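Local coordinates for DUF655 domain-containing protein (Archaeoglobus fulgidus, PDB 2I5H), which is of unknown function but belongs to the helix-hairpin-helix clan, whose members commonly bind nucleic acids, so a similar role is possible, at residues Val23-Pro28 with Asp93-Ala98. Numbering follows the deposited sequence.
Sequences VLDFMP and DLTPAA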
loop_
_atom_site.group_PDB
_atom_site.type_symbol
_atom_site.label_atom_id
_atom_site.label_comp_id
_atom_site.label_asym_id
_atom_site.label_seq_id
_atom_site.Cartn_x
_atom_site.Cartn_y
_atom_site.Cartn_z
ATOM N N VAL A 23 -2.503 -1.833 -10.123
ATOM C CA VAL A 23 -2.254 -3.195 -10.559
ATOM C C VAL A 23 -0.942 -3.777 -10.043
ATOM O O VAL A 23 0.120 -3.172 -10.184
ATOM C CB VAL A 23 -2.265 -3.285 -12.104
ATOM C CG1 VAL A 23 -1.935 -4.696 -12.545
ATOM C CG2 VAL A 23 -3.622 -2.856 -12.637
ATOM N N LEU A 24 -1.038 -4.958 -9.445
ATOM C CA LEU A 24 0.116 -5.667 -8.912
ATOM C C LEU A 24 0.538 -6.783 -9.855
ATOM O O LEU A 24 1.724 -7.092 -9.980
ATOM C CB LEU A 24 -0.221 -6.289 -7.553
ATOM C CG LEU A 24 -0.663 -5.370 -6.412
ATOM C CD1 LEU A 24 -1.133 -6.217 -5.232
ATOM C CD2 LEU A 24 0.490 -4.473 -5.994
ATOM N N ASP A 25 -0.446 -7.388 -10.514
ATOM C CA ASP A 25 -0.194 -8.503 -11.412
ATOM C C ASP A 25 -1.411 -8.730 -12.301
ATOM O O ASP A 25 -2.550 -8.688 -11.824
ATOM C CB ASP A 25 0.099 -9.753 -10.561
ATOM C CG ASP A 25 0.514 -10.957 -11.388
ATOM O OD1 ASP A 25 1.210 -10.784 -12.407
ATOM O OD2 ASP A 25 0.158 -12.085 -10.998
ATOM N N PHE A 26 -1.172 -8.940 -13.592
ATOM C CA PHE A 26 -2.259 -9.208 -14.532
ATOM C C PHE A 26 -2.102 -10.609 -15.122
ATOM O O PHE A 26 -1.023 -10.978 -15.611
ATOM C CB PHE A 26 -2.296 -8.164 -15.657
ATOM C CG PHE A 26 -3.309 -8.476 -16.737
ATOM C CD1 PHE A 26 -4.638 -8.770 -16.406
ATOM C CD2 PHE A 26 -2.929 -8.510 -18.076
ATOM C CE1 PHE A 26 -5.571 -9.097 -17.397
ATOM C CE2 PHE A 26 -3.857 -8.835 -19.080
ATOM C CZ PHE A 26 -5.182 -9.130 -18.739
ATOM N N MET A 27 -3.181 -11.390 -15.062
ATOM C CA MET A 27 -3.195 -12.761 -15.570
ATOM C C MET A 27 -4.244 -12.928 -16.668
ATOM O O MET A 27 -5.428 -13.160 -16.383
ATOM C CB MET A 27 -3.515 -13.738 -14.439
ATOM C CG MET A 27 -2.495 -13.748 -13.319
ATOM S SD MET A 27 -3.098 -14.584 -11.836
ATOM C CE MET A 27 -3.832 -13.224 -10.975
ATOM N N PRO A 28 -3.823 -12.824 -17.936
ATOM C CA PRO A 28 -4.729 -12.963 -19.086
ATOM C C PRO A 28 -5.669 -14.162 -18.986
ATOM O O PRO A 28 -6.853 -14.052 -19.312
ATOM C CB PRO A 28 -3.767 -13.086 -20.264
ATOM C CG PRO A 28 -2.642 -12.209 -19.849
ATOM C CD PRO A 28 -2.448 -12.546 -18.387
ATOM N N ASP A 93 -2.769 -14.812 -0.462
ATOM C CA ASP A 93 -3.481 -15.077 -1.708
ATOM C C ASP A 93 -2.868 -14.366 -2.903
ATOM O O ASP A 93 -3.255 -14.621 -4.040
ATOM C CB ASP A 93 -4.950 -14.676 -1.561
ATOM C CG ASP A 93 -5.626 -15.396 -0.413
ATOM O OD1 ASP A 93 -5.666 -16.645 -0.450
ATOM O OD2 ASP A 93 -6.110 -14.722 0.520
ATOM N N LEU A 94 -1.924 -13.467 -2.647
ATOM C CA LEU A 94 -1.264 -12.755 -3.734
ATOM C C LEU A 94 -0.344 -13.707 -4.485
ATOM O O LEU A 94 0.250 -14.609 -3.886
ATOM C CB LEU A 94 -0.431 -11.587 -3.199
ATOM C CG LEU A 94 -1.161 -10.383 -2.598
ATOM C CD1 LEU A 94 -0.132 -9.417 -2.028
ATOM C CD2 LEU A 94 -2.009 -9.695 -3.679
ATOM N N THR A 95 -0.240 -13.519 -5.795
ATOM C CA THR A 95 0.647 -14.348 -6.604
ATOM C C THR A 95 2.074 -13.954 -6.228
ATOM O O THR A 95 2.291 -12.936 -5.576
ATOM C CB THR A 95 0.470 -14.079 -8.113
ATOM O OG1 THR A 95 0.787 -12.709 -8.391
ATOM C CG2 THR A 95 -0.950 -14.382 -8.555
ATOM N N PRO A 96 3.068 -14.765 -6.623
ATOM C CA PRO A 96 4.462 -14.441 -6.303
ATOM C C PRO A 96 4.852 -13.098 -6.908
ATOM O O PRO A 96 5.533 -12.289 -6.278
ATOM C CB PRO A 96 5.232 -15.599 -6.931
ATOM C CG PRO A 96 4.278 -16.750 -6.761
ATOM C CD PRO A 96 2.961 -16.120 -7.190
ATOM N N ALA A 97 4.405 -12.870 -8.138
ATOM C CA ALA A 97 4.691 -11.629 -8.844
ATOM C C ALA A 97 4.049 -10.461 -8.105
ATOM O O ALA A 97 4.665 -9.411 -7.934
ATOM C CB ALA A 97 4.164 -11.710 -10.267
ATOM N N ALA A 98 2.812 -10.645 -7.654
ATOM C CA ALA A 98 2.123 -9.585 -6.928
ATOM C C ALA A 98 2.838 -9.243 -5.620
ATOM O O ALA A 98 2.940 -8.070 -5.250
ATOM C CB ALA A 98 0.689 -9.997 -6.646
#
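Asp25 reaches from the strand 20-27 to the start of the helix 96-111 and takes a hydrogen bond from the hydroxyl of Thr95. CB of Asp25 lies 4.0 Å from CB of Ala98. CG stands anti to the backbone N (chi1 -174°) and lies near OG1 of Thr95 and CB of Ala97. There the two oxygens part: OD1 of Asp25 lies 3.8 Å from CB of Ala97, whereas its OD2 accepts from OG1 of Thr95 at 2.8 Å. The hydroxyl comes from above the carboxylate plane, 47° out of it. Thr95 is the N-cap residue, and its OG1 also accepts from the backbone N of Ala98 at 3.0 Å. OG1 is placed between the backbone N and the carbonyl carbon of its own residue (chi1 61°), where it meets both partners. One hydroxyl thus caps the helix and donates to the acid, and a carboxylate at this end would probably interact favourably with the helix dipole. The other branch of Thr95, CG2, meets Met27 tip to tip, 3.9 Å from SD, with CE of the bent methionine chain also in contact. On the buried side Leu24 lays its CB 3.9 Å from CB of Ala98, and its CD1 meets CD2 of Leu94 at 3.9 Å as the two leucines cross obliquely. Leu24 and Asp25 form a classic beta bulge opposite Gln46 on the strand 44-49, and both side chains start out toward the helix segment. Gln46 also bonds to the second segment, its OE1 accepting from Thr95 N and its NE2 donating to Asp93 O. The start of the helix 96-111 lies against the antiparallel sheet; Leu102 and Val105, from later turns of the helix, pack on Leu24, while Leu94 touches Leu55 of the strand 55-60.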